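Fumarate reductase iron-sulfur subunit (Mycolicibacterium smegmatis, PDB 7D6V) probably carries electrons from succinate oxidation through its three iron-sulfur clusters toward ubiquinone, as the iron-sulfur subunit of the succinate dehydrogenase Sdh1. Local coordinates at residues Asp135-Arg138 with Ser139-Phe142; Arg176-Glu179 with Leu180-Pro184; Lys191-Gln195 with Asp196-Leu200; Ala223-Pro226 with Met227-Val231; Val231-Arg234 with Lys235-Ile239. All coordinates share one frame; numbering follows the deposited sequence.

Contact 1 of 5, residues Asp135-Arg138 with Ser139-Phe142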
# COMPACT_ATOMS: atom_id res chain seq x y z
N ASP B 135 20.45 -5.43 -7.92
CA ASP B 135 19.96 -6.79 -7.80
C ASP B 135 18.60 -6.87 -7.13
O ASP B 135 17.93 -7.90 -7.24
CB ASP B 135 20.95 -7.64 -7.00
CG ASP B 135 22.21 -7.96 -7.79
OD1 ASP B 135 22.34 -7.47 -8.92
OD2 ASP B 135 23.06 -8.71 -7.26
N VAL B 136 18.16 -5.81 -6.46
CA VAL B 136 16.91 -5.82 -5.72
C VAL B 136 15.87 -4.87 -6.28
O VAL B 136 14.73 -4.87 -5.78
CB VAL B 136 17.13 -5.53 -4.22
CG1 VAL B 136 18.24 -6.40 -3.67
CG2 VAL B 136 17.43 -4.06 -4.00
N ASN B 137 16.21 -4.05 -7.28
CA ASN B 137 15.26 -3.07 -7.80
C ASN B 137 14.00 -3.73 -8.36
O ASN B 137 12.87 -3.26 -8.10
CB ASN B 137 15.93 -2.22 -8.87
CG ASN B 137 16.77 -1.11 -8.30
OD1 ASN B 137 16.43 -0.51 -7.28
ND2 ASN B 137 17.89 -0.82 -8.94
N ARG B 138 14.16 -4.80 -9.13
CA ARG B 138 13.02 -5.42 -9.80
C ARG B 138 12.01 -5.97 -8.80
O ARG B 138 10.80 -5.79 -8.96
CB ARG B 138 13.50 -6.53 -10.73
CG ARG B 138 14.15 -6.03 -12.00
CD ARG B 138 14.11 -7.09 -13.08
NE ARG B 138 15.08 -8.16 -12.84
CZ ARG B 138 15.28 -9.18 -13.66
NH1 ARG B 138 14.58 -9.27 -14.78
NH2 ARG B 138 16.18 -10.10 -13.37
N SER B 139 12.49 -6.64 -7.75
CA SER B 139 11.59 -7.16 -6.73
C SER B 139 11.06 -6.06 -5.83
O SER B 139 9.93 -6.16 -5.33
CB SER B 139 12.30 -8.23 -5.91
OG SER B 139 12.47 -9.41 -6.67
N GLN B 140 11.85 -5.01 -5.61
CA GLN B 140 11.37 -3.88 -4.82
C GLN B 140 10.19 -3.20 -5.49
O GLN B 140 9.32 -2.65 -4.81
CB GLN B 140 12.50 -2.89 -4.58
CG GLN B 140 13.33 -3.19 -3.36
CD GLN B 140 14.25 -2.05 -3.00
OE1 GLN B 140 14.54 -1.19 -3.83
NE2 GLN B 140 14.73 -2.04 -1.77
N GLU B 141 10.16 -3.21 -6.83
CA GLU B 141 8.99 -2.67 -7.52
C GLU B 141 7.73 -3.44 -7.17
O GLU B 141 6.67 -2.85 -6.93
CB GLU B 141 9.21 -2.66 -9.03
CG GLU B 141 8.17 -1.82 -9.75
CD GLU B 141 7.82 -2.36 -11.12
OE1 GLU B 141 6.81 -1.91 -11.69
OE2 GLU B 141 8.55 -3.24 -11.62
N PHE B 142 7.82 -4.77 -7.15
CA PHE B 142 6.65 -5.58 -6.83
C PHE B 142 6.30 -5.54 -5.35
O PHE B 142 5.16 -5.83 -4.98
CB PHE B 142 6.87 -7.03 -7.26
CG PHE B 142 7.34 -7.18 -8.67
CD1 PHE B 142 6.82 -6.40 -9.68
CD2 PHE B 142 8.32 -8.10 -8.99
CE1 PHE B 142 7.26 -6.54 -10.98
CE2 PHE B 142 8.76 -8.25 -10.28
CZ PHE B 142 8.23 -7.46 -11.28
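Phe-142 lays one face of its ring over the carbonyl oxygen of Arg-138, one turn back along helix 133-142, the helix that leads into the region holding the 4Fe-4S and 3Fe-4S clusters. Arg-138 O stands 3.3 Å above the plane of the Phe-142 ring, displaced toward the rim on the CD2 side, with CD2 of Phe-142 3.4 Å from Arg-138 O. Phe-142 CG stands opposite its carbonyl carbon (chi1 -50°), a setting that swings the ring back along the helix over the preceding turn. Around it, the ring also packs on Met-175 and Glu-179 of helix 171-181 and on Ala-223 of helix 219-235, so it joins three helices.

The backbone between is regular: Gln-140 N donates to Val-136 O at 2.9 Å, and Glu-141 N to Asn-137 O at 3.0 Å. The Gln-140 side chain, extended beyond CG, crosses Val-136, whose CG2 methyl meets the amide carbon CD. The Gln-140 amide reaches two ways, OE1 accepting from Gln-133 and NE2 donating to Leu-107 O of the subunit A chain. Gln-133 NE2 also donates to Asn-137 OD1, so the two amide oxygens share this donor group. On another side of the helix Arg-138 NH1 bonds Gly-215 O of the membrane anchor subunit; the helix is therefore held between two partner chains. The Asn-137 and Gln-140 amides are turned 54° against each other, with Asn-137 OD1 4.0 Å from Gln-140 OE1.

Contact 2 of 5, residues Arg176-Glu179 with Leu180-Pro184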
# COMPACT_ATOMS: atom_id res chain seq x y z
N ARG B 176 3.71 -12.00 -7.39
CA ARG B 176 4.44 -12.46 -6.21
C ARG B 176 5.44 -13.55 -6.57
O ARG B 176 6.56 -13.57 -6.05
CB ARG B 176 3.44 -12.97 -5.17
CG ARG B 176 4.06 -13.76 -4.04
CD ARG B 176 4.32 -12.88 -2.83
NE ARG B 176 4.76 -13.67 -1.68
CZ ARG B 176 5.96 -13.56 -1.12
NH1 ARG B 176 6.84 -12.69 -1.59
NH2 ARG B 176 6.27 -14.32 -0.08
N ILE B 177 5.06 -14.46 -7.47
CA ILE B 177 5.98 -15.48 -7.95
C ILE B 177 7.17 -14.83 -8.66
O ILE B 177 8.32 -15.24 -8.48
CB ILE B 177 5.26 -16.48 -8.87
CG1 ILE B 177 4.27 -17.33 -8.06
CG2 ILE B 177 6.25 -17.38 -9.58
CD1 ILE B 177 3.40 -18.21 -8.91
N ALA B 178 6.91 -13.81 -9.48
CA ALA B 178 8.00 -13.10 -10.15
C ALA B 178 8.90 -12.40 -9.14
O ALA B 178 10.12 -12.37 -9.30
CB ALA B 178 7.43 -12.10 -11.15
N GLU B 179 8.30 -11.81 -8.10
CA GLU B 179 9.08 -11.14 -7.06
C GLU B 179 9.99 -12.11 -6.33
O GLU B 179 11.14 -11.78 -6.02
CB GLU B 179 8.12 -10.44 -6.09
CG GLU B 179 8.77 -9.50 -5.08
CD GLU B 179 9.29 -10.22 -3.86
OE1 GLU B 179 8.73 -11.27 -3.51
OE2 GLU B 179 10.27 -9.74 -3.25
N LEU B 180 9.50 -13.32 -6.05
CA LEU B 180 10.33 -14.31 -5.39
C LEU B 180 11.37 -14.90 -6.34
O LEU B 180 12.47 -15.27 -5.91
CB LEU B 180 9.47 -15.42 -4.80
CG LEU B 180 8.73 -15.05 -3.51
CD1 LEU B 180 7.68 -16.09 -3.18
CD2 LEU B 180 9.72 -14.90 -2.37
N ASP B 181 11.04 -14.98 -7.63
CA ASP B 181 11.98 -15.50 -8.62
C ASP B 181 13.13 -14.54 -8.87
O ASP B 181 14.26 -14.97 -9.14
CB ASP B 181 11.24 -15.81 -9.92
CG ASP B 181 11.97 -16.80 -10.79
OD1 ASP B 181 12.12 -17.97 -10.37
OD2 ASP B 181 12.39 -16.43 -11.91
N MET B 182 12.87 -13.24 -8.81
CA MET B 182 13.91 -12.24 -9.04
C MET B 182 14.64 -11.84 -7.76
O MET B 182 15.52 -10.98 -7.82
CB MET B 182 13.31 -11.00 -9.70
CG MET B 182 12.99 -11.19 -11.17
SD MET B 182 11.78 -10.00 -11.79
CE MET B 182 11.14 -10.89 -13.20
N HIS B 183 14.30 -12.44 -6.63
CA HIS B 183 15.05 -12.19 -5.40
C HIS B 183 16.46 -12.74 -5.54
O HIS B 183 16.63 -13.92 -5.86
CB HIS B 183 14.34 -12.83 -4.21
CG HIS B 183 14.81 -12.33 -2.88
ND1 HIS B 183 16.10 -12.52 -2.43
CD2 HIS B 183 14.17 -11.65 -1.90
CE1 HIS B 183 16.23 -11.98 -1.23
NE2 HIS B 183 15.07 -11.45 -0.89
N PRO B 184 17.50 -11.92 -5.33
CA PRO B 184 18.87 -12.41 -5.54
C PRO B 184 19.30 -13.52 -4.60
O PRO B 184 20.24 -14.25 -4.92
CB PRO B 184 19.72 -11.14 -5.33
CG PRO B 184 18.85 -10.20 -4.59
CD PRO B 184 17.45 -10.48 -5.02
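The guanidinium of Arg-176 carries the Leu-180 methyl CD1 on one face, 3.7 Å above its plane and over its centre, while its NH1 forms a salt bridge with the carboxylate of Glu-179, NH1 to OE1 3.0 Å. Leucine, arginine and glutamate thus form one cluster on the last turns of helix 171-181. The arginine reaches it by a bend at chi2 (96°), which turns the chain forward along the helix until Arg-176 NH1 lies 3.6 Å from Leu-180 CG. Glu-179 bends at chi2 as well, and its OE1 comes within 3.8 Å of the same Leu-180 CG. Packing of Arg-176 on Gln-146 and of Glu-179 on Leu-107, both of the subunit A chain, places this cluster at that interface.

Beneath the side chains the helix runs to its end through three successive i to i+4 bonds, from Leu-180 N to Arg-176 O, from Asp-181 N to Ile-177 O and from Met-182 N to Ala-178 O, the last at 2.9 Å. Past Asp-181, where the helix gives way to loop, a weak bond runs from His-183 N to Leu-180 O. On a different side, Met-182 CE lies 4.4 Å from Ala-178 CB; Ala-178 packs on Ala-223 and Met-227 of helix 219-235, and Met-182 on Phe-142 of helix 133-142. Asp-181 spans to helix 219-235 by a salt bridge with Arg-230.

With its charge paired to Glu-179 and one flat face laid against a leucine, Arg-176 is likely to be restrained in rotation, and the buried Glu-179 carboxylate is probably stabilised as an anion by the arginine beside it.

Contact 3 of 5, residues Lys191-Gln195 with Asp196-Leu200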
# COMPACT_ATOMS: atom_id res chain seq x y z
N LYS B 191 9.47 -21.96 -11.42
CA LYS B 191 9.11 -21.69 -12.80
C LYS B 191 8.12 -22.72 -13.34
O LYS B 191 7.13 -22.36 -13.98
CB LYS B 191 10.37 -21.65 -13.67
CG LYS B 191 11.18 -20.37 -13.54
CD LYS B 191 12.36 -20.37 -14.49
CE LYS B 191 13.27 -19.19 -14.25
NZ LYS B 191 13.99 -19.30 -12.96
N GLU B 192 8.37 -24.00 -13.09
CA GLU B 192 7.46 -25.04 -13.55
C GLU B 192 6.10 -24.93 -12.88
O GLU B 192 5.06 -25.10 -13.53
CB GLU B 192 8.06 -26.43 -13.31
CG GLU B 192 9.30 -26.71 -14.10
CD GLU B 192 9.03 -26.74 -15.59
OE1 GLU B 192 9.57 -25.88 -16.31
OE2 GLU B 192 8.28 -27.63 -16.04
N MET B 193 6.08 -24.67 -11.57
CA MET B 193 4.81 -24.64 -10.87
C MET B 193 3.98 -23.42 -11.26
O MET B 193 2.74 -23.50 -11.26
CB MET B 193 5.02 -24.68 -9.36
CG MET B 193 5.73 -23.49 -8.78
SD MET B 193 6.05 -23.64 -7.02
CE MET B 193 7.37 -24.85 -7.01
N ALA B 194 4.63 -22.31 -11.61
CA ALA B 194 3.90 -21.14 -12.06
C ALA B 194 3.03 -21.45 -13.27
O ALA B 194 1.96 -20.86 -13.44
CB ALA B 194 4.87 -20.00 -12.39
N GLN B 195 3.48 -22.37 -14.12
CA GLN B 195 2.72 -22.79 -15.29
C GLN B 195 1.78 -23.95 -14.99
O GLN B 195 0.66 -23.98 -15.50
CB GLN B 195 3.68 -23.17 -16.42
CG GLN B 195 3.02 -23.56 -17.73
CD GLN B 195 2.22 -22.44 -18.35
OE1 GLN B 195 0.99 -22.44 -18.30
NE2 GLN B 195 2.91 -21.47 -18.93
N ASP B 196 2.22 -24.90 -14.17
CA ASP B 196 1.48 -26.15 -14.02
C ASP B 196 0.39 -26.10 -12.95
O ASP B 196 -0.69 -26.67 -13.16
CB ASP B 196 2.46 -27.29 -13.71
CG ASP B 196 3.39 -27.58 -14.86
OD1 ASP B 196 2.93 -27.55 -16.02
OD2 ASP B 196 4.58 -27.85 -14.62
N GLU B 197 0.63 -25.45 -11.81
CA GLU B 197 -0.38 -25.39 -10.76
C GLU B 197 -1.03 -24.03 -10.59
O GLU B 197 -2.16 -23.97 -10.10
CB GLU B 197 0.22 -25.84 -9.41
CG GLU B 197 0.59 -27.32 -9.35
CD GLU B 197 1.94 -27.63 -9.96
OE1 GLU B 197 2.63 -26.69 -10.38
OE2 GLU B 197 2.31 -28.82 -10.01
N PHE B 198 -0.36 -22.95 -10.97
CA PHE B 198 -0.93 -21.62 -10.82
C PHE B 198 -1.43 -21.03 -12.13
O PHE B 198 -1.91 -19.90 -12.15
CB PHE B 198 0.10 -20.69 -10.17
CG PHE B 198 0.64 -21.22 -8.88
CD1 PHE B 198 -0.19 -21.41 -7.79
CD2 PHE B 198 1.98 -21.56 -8.76
CE1 PHE B 198 0.30 -21.91 -6.60
CE2 PHE B 198 2.47 -22.05 -7.57
CZ PHE B 198 1.64 -22.23 -6.49
N GLY B 199 -1.35 -21.78 -13.23
CA GLY B 199 -2.01 -21.43 -14.47
C GLY B 199 -1.56 -20.16 -15.16
O GLY B 199 -2.39 -19.36 -15.58
N LEU B 200 -0.25 -19.97 -15.29
CA LEU B 200 0.25 -18.79 -16.00
C LEU B 200 -0.19 -18.78 -17.46
O LEU B 200 -0.29 -17.71 -18.07
CB LEU B 200 1.77 -18.72 -15.90
CG LEU B 200 2.47 -17.49 -16.47
CD1 LEU B 200 1.89 -16.22 -15.89
CD2 LEU B 200 3.96 -17.57 -16.22
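Met-193 O is gripped by two backbone N-H groups, Glu-197 N at 2.9 Å and Phe-198 N at 3.2 Å, where helix 191-196 comes to its C-terminal end. The second bond, an i to i+5 link, runs nearly along the C=O axis, while the glutamate N-H comes in tilted out of the carbonyl plane. The turn then widens further: Leu-200 N bonds Ala-194 O at 3.0 Å, reaching six residues back, and Gly-199 between them takes the positive phi (64°) that suits glycine and turns the chain out of the helix. Before this, Asp-196 N closes the regular turn onto Glu-192 O.

Met-193 and Phe-198 lie side by side in a Met-aromatic contact, with SD in the plane of the ring at its edge; a chi1 of 65° holds Met-193 CG between the backbone N and the carbonyl carbon and so sets the chain beside the ring. On the exposed side, Glu-192 and Asp-196 also point the same way, and their like charges have weak, long ion pairs with Lys-235. Phe-198 and Ala-194 pack on Ile-177 of helix 171-181, and Leu-200 O accepts from Lys-228 of helix 219-235. Apolar packing completes the sulfur contact, with Met-193 CG 3.8 Å from Phe-198 CE2.

Contact 4 of 5, residues Ala223-Pro226 with Met227-Val231. With F3S (Fe3-s4 cluster), chain G.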
# COMPACT_ATOMS: atom_id res chain seq x y z
N ALA B 223 6.42 -8.26 -14.82
CA ALA B 223 6.27 -9.52 -14.10
C ALA B 223 5.75 -10.65 -14.97
O ALA B 223 6.36 -11.72 -15.02
CB ALA B 223 5.34 -9.32 -12.89
N LEU B 224 4.64 -10.44 -15.68
CA LEU B 224 3.96 -11.56 -16.33
C LEU B 224 4.67 -11.99 -17.60
O LEU B 224 4.89 -13.19 -17.82
CB LEU B 224 2.51 -11.17 -16.64
CG LEU B 224 1.72 -10.67 -15.44
CD1 LEU B 224 0.34 -10.29 -15.87
CD2 LEU B 224 1.68 -11.71 -14.34
N ILE B 225 5.02 -11.04 -18.48
CA ILE B 225 5.75 -11.39 -19.69
C ILE B 225 7.14 -11.96 -19.38
O ILE B 225 7.52 -12.96 -20.02
CB ILE B 225 5.79 -10.18 -20.65
CG1 ILE B 225 4.40 -9.91 -21.21
CG2 ILE B 225 6.78 -10.42 -21.78
CD1 ILE B 225 4.26 -8.56 -21.86
N PRO B 226 7.93 -11.38 -18.48
CA PRO B 226 9.20 -12.04 -18.12
C PRO B 226 9.03 -13.45 -17.59
O PRO B 226 9.83 -14.34 -17.92
CB PRO B 226 9.79 -11.10 -17.06
CG PRO B 226 9.24 -9.79 -17.39
CD PRO B 226 7.85 -10.03 -17.88
N MET B 227 8.00 -13.70 -16.78
CA MET B 227 7.79 -15.05 -16.26
C MET B 227 7.34 -16.00 -17.36
O MET B 227 7.71 -17.17 -17.36
CB MET B 227 6.78 -15.04 -15.11
CG MET B 227 7.33 -14.45 -13.83
SD MET B 227 8.61 -15.47 -13.07
CE MET B 227 7.80 -17.07 -13.02
N LYS B 228 6.55 -15.51 -18.31
CA LYS B 228 6.18 -16.33 -19.46
C LYS B 228 7.41 -16.68 -20.29
O LYS B 228 7.53 -17.81 -20.78
CB LYS B 228 5.13 -15.62 -20.31
CG LYS B 228 3.73 -15.69 -19.74
CD LYS B 228 2.78 -14.82 -20.52
CE LYS B 228 1.35 -14.97 -20.03
NZ LYS B 228 0.65 -16.13 -20.65
N GLU B 229 8.33 -15.73 -20.45
CA GLU B 229 9.56 -16.01 -21.17
C GLU B 229 10.43 -17.03 -20.44
O GLU B 229 11.04 -17.90 -21.07
CB GLU B 229 10.32 -14.71 -21.41
CG GLU B 229 9.67 -13.80 -22.43
CD GLU B 229 9.66 -14.39 -23.83
OE1 GLU B 229 10.75 -14.60 -24.40
OE2 GLU B 229 8.56 -14.66 -24.35
N ARG B 230 10.49 -16.95 -19.11
CA ARG B 230 11.24 -17.94 -18.34
C ARG B 230 10.59 -19.32 -18.42
O ARG B 230 11.28 -20.34 -18.52
CB ARG B 230 11.37 -17.48 -16.89
CG ARG B 230 12.13 -16.17 -16.77
CD ARG B 230 12.18 -15.64 -15.36
NE ARG B 230 12.96 -14.40 -15.30
CZ ARG B 230 13.71 -14.04 -14.28
NH1 ARG B 230 13.80 -14.81 -13.20
NH2 ARG B 230 14.39 -12.90 -14.32
N VAL B 231 9.25 -19.37 -18.38
CA VAL B 231 8.55 -20.64 -18.54
C VAL B 231 8.82 -21.22 -19.92
O VAL B 231 8.97 -22.43 -20.08
CB VAL B 231 7.05 -20.46 -18.27
CG1 VAL B 231 6.27 -21.68 -18.72
CG2 VAL B 231 6.80 -20.19 -16.80
FE1 F3S G . -5.18 -10.18 -15.85
FE3 F3S G . -3.13 -8.65 -16.66
FE4 F3S G . -3.18 -11.21 -17.46
S1 F3S G . -5.30 -8.17 -16.78
S2 F3S G . -5.39 -11.66 -17.61
S3 F3S G . -2.98 -10.49 -15.27
S4 F3S G . -2.37 -9.47 -18.64
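With CG set opposite the carbonyl carbon (chi1 -62°) and an extended chain from CG to NE, Arg-230 runs back beside Pro-226, its CG passing the carbonyl oxygen of that proline. Lys-228 CG and CD lie along Leu-224 O in the same manner, before a bend at chi4 (-85°) turns NZ toward Cys-203 O and Leu-200 O. Four i to i+4 bonds tie the two halves of the helix together: Met-227 N to Ala-223 O at 3.1 Å, then Lys-228 N to Leu-224 O, Glu-229 N to Ile-225 O and Arg-230 N to Pro-226 O, each at 2.9 Å. Pro-226 has no N-H for the turn before it, and helix 219-235 is kinked there.

On the same side as Lys-228, Leu-224 reaches into the pocket of the 3Fe-4S cluster, where Leu-224 CD1 lies 3.4 Å from the cluster sulfur S3. Glu-229 is directed outward to Arg-156 and Tyr-115 of the membrane anchor subunit. Within the chain, Ala-223 and Met-227 rest on Ala-178 of helix 171-181, Arg-230 forms a salt bridge with Asp-181 at the end of that helix, and Val-231 packs on Gln-195 of helix 191-196.

Contact 5 of 5, residues Val231-Arg234 with Lys235-Ile239. With UQ1 (ubiquinone-1), chain H.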
# COMPACT_ATOMS: atom_id res chain seq x y z
N VAL B 231 9.25 -19.37 -18.38
CA VAL B 231 8.55 -20.64 -18.54
C VAL B 231 8.82 -21.22 -19.92
O VAL B 231 8.97 -22.43 -20.08
CB VAL B 231 7.05 -20.46 -18.27
CG1 VAL B 231 6.27 -21.68 -18.72
CG2 VAL B 231 6.80 -20.19 -16.80
N ALA B 232 8.88 -20.36 -20.94
CA ALA B 232 9.21 -20.83 -22.28
C ALA B 232 10.64 -21.34 -22.35
O ALA B 232 10.92 -22.31 -23.06
CB ALA B 232 8.99 -19.71 -23.30
N ASP B 233 11.56 -20.69 -21.63
CA ASP B 233 12.90 -21.23 -21.47
C ASP B 233 12.85 -22.67 -20.96
O ASP B 233 13.51 -23.56 -21.50
CB ASP B 233 13.71 -20.39 -20.48
CG ASP B 233 14.33 -19.18 -21.12
OD1 ASP B 233 14.28 -19.04 -22.35
OD2 ASP B 233 14.89 -18.36 -20.36
N ARG B 234 12.06 -22.89 -19.91
CA ARG B 234 12.06 -24.20 -19.27
C ARG B 234 11.29 -25.26 -20.06
O ARG B 234 11.64 -26.44 -20.00
CB ARG B 234 11.47 -24.09 -17.87
CG ARG B 234 12.38 -23.42 -16.86
CD ARG B 234 13.62 -24.25 -16.62
NE ARG B 234 14.32 -23.83 -15.41
CZ ARG B 234 15.18 -22.82 -15.35
NH1 ARG B 234 15.45 -22.12 -16.44
NH2 ARG B 234 15.77 -22.51 -14.21
N LYS B 235 10.26 -24.87 -20.81
CA LYS B 235 9.29 -25.82 -21.34
C LYS B 235 9.13 -25.80 -22.85
O LYS B 235 8.94 -26.85 -23.45
CB LYS B 235 7.92 -25.58 -20.69
CG LYS B 235 7.83 -25.98 -19.24
CD LYS B 235 6.51 -25.53 -18.64
CE LYS B 235 5.38 -26.46 -19.02
NZ LYS B 235 5.43 -27.73 -18.25
N TYR B 236 9.19 -24.62 -23.48
CA TYR B 236 8.76 -24.47 -24.86
C TYR B 236 9.90 -24.01 -25.77
O TYR B 236 9.67 -23.30 -26.75
CB TYR B 236 7.59 -23.50 -24.96
CG TYR B 236 6.45 -23.82 -24.03
CD1 TYR B 236 5.81 -25.05 -24.08
CD2 TYR B 236 6.02 -22.90 -23.09
CE1 TYR B 236 4.78 -25.36 -23.23
CE2 TYR B 236 4.98 -23.20 -22.23
CZ TYR B 236 4.36 -24.42 -22.31
OH TYR B 236 3.33 -24.73 -21.46
N ASP B 237 11.12 -24.41 -25.47
CA ASP B 237 12.29 -23.99 -26.24
C ASP B 237 12.96 -25.20 -26.86
O ASP B 237 13.61 -25.97 -26.13
CB ASP B 237 13.27 -23.21 -25.37
CG ASP B 237 14.03 -22.15 -26.13
OD1 ASP B 237 14.23 -21.05 -25.58
OD2 ASP B 237 14.42 -22.41 -27.29
N PRO B 238 12.84 -25.41 -28.17
CA PRO B 238 13.40 -26.63 -28.78
C PRO B 238 14.92 -26.72 -28.71
O PRO B 238 15.49 -27.73 -29.14
CB PRO B 238 12.92 -26.53 -30.23
CG PRO B 238 11.74 -25.63 -30.18
CD PRO B 238 12.06 -24.62 -29.13
N ILE B 239 15.59 -25.70 -28.18
CA ILE B 239 17.03 -25.77 -27.99
C ILE B 239 17.28 -26.50 -26.68
O ILE B 239 17.36 -25.88 -25.61
CB ILE B 239 17.67 -24.36 -27.99
CG1 ILE B 239 17.47 -23.69 -29.34
CG2 ILE B 239 19.15 -24.44 -27.68
CD1 ILE B 239 18.06 -24.46 -30.50
C1 UQ1 H . 3.28 -28.32 -25.96
O1 UQ1 H . 4.31 -28.14 -25.40
C2 UQ1 H . 2.06 -28.78 -25.18
O2 UQ1 H . 2.14 -29.00 -23.80
CM2 UQ1 H . 2.12 -30.35 -23.43
C3 UQ1 H . 0.74 -29.01 -25.91
O3 UQ1 H . -0.39 -29.43 -25.20
CM3 UQ1 H . -1.14 -28.40 -24.64
C4 UQ1 H . 0.64 -28.77 -27.41
O4 UQ1 H . -0.38 -28.94 -27.98
C5 UQ1 H . 1.87 -28.30 -28.19
CM5 UQ1 H . 1.78 -28.06 -29.69
C6 UQ1 H . 3.19 -28.08 -27.46
C7 UQ1 H . 4.42 -27.61 -28.23
C8 UQ1 H . 4.43 -26.08 -28.21
C9 UQ1 H . 5.55 -25.41 -28.13
C10 UQ1 H . 6.88 -26.15 -28.06
C11 UQ1 H . 5.52 -23.88 -28.11
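Tyr-236 packs closely where helix 219-235 ends and the chain unwinds toward its C-terminus: Val-231 CG1 lies 4.0 Å from Tyr-236 CE2, Ala-232 CB is 4.4 Å from Tyr-236 CD2, and Lys-235 CB sits over the centre of one face of the ring. A chi1 of -51° swings the ring back alongside Val-231, beside which the lysine chain also runs, with Lys-235 CD 3.9 Å from Val-231 CG1. The final helical bonds are Lys-235 N to Val-231 O and Tyr-236 N to Ala-232 O, both 2.9 Å, with a C=O...N angle of 125° in the latter, as the backbone leaves the helix.

The other side is looser. Arg-234 leads away from the contact and is exposed; farther on, the chain packs on Tyr-157 of the membrane anchor subunit. Asp-233 and Asp-237 point the same way, Asp-233 OD1 lying 3.8 Å from Asp-237 OD1, a pairing of like charges probably eased by Arg-156 of the anchor subunit, whose NH1 makes a salt bridge to each. The tyrosine also borders the bound ubiquinone-1: Tyr-236 CE1 lies 3.6 Å from UQ1 O1, the quinone oxygen, which sits at the ring edge near its plane.

In the fold
Contacts 1 to 5 follow one another in the sequence, contacts 4 and 5 sharing Val-231. Contact 1 lies within helix 133-142 and contact 4 within helix 219-235, whereas contacts 2, 3 and 5 stand at the C-terminal ends of helices 171-181, 191-196 and 219-235. Contact 2 touches contacts 1, 3 and 4, with centres 8, 14 and 11 Å away, while contacts 1 and 5 are the farthest apart, their centres separated by 25 Å. Contact 4 reaches the 3Fe-4S cluster through Leu-224 and contact 5 the ubiquinone-1 through Tyr-236, so helix 219-235 and the residue that follows it span from one redox group to the other.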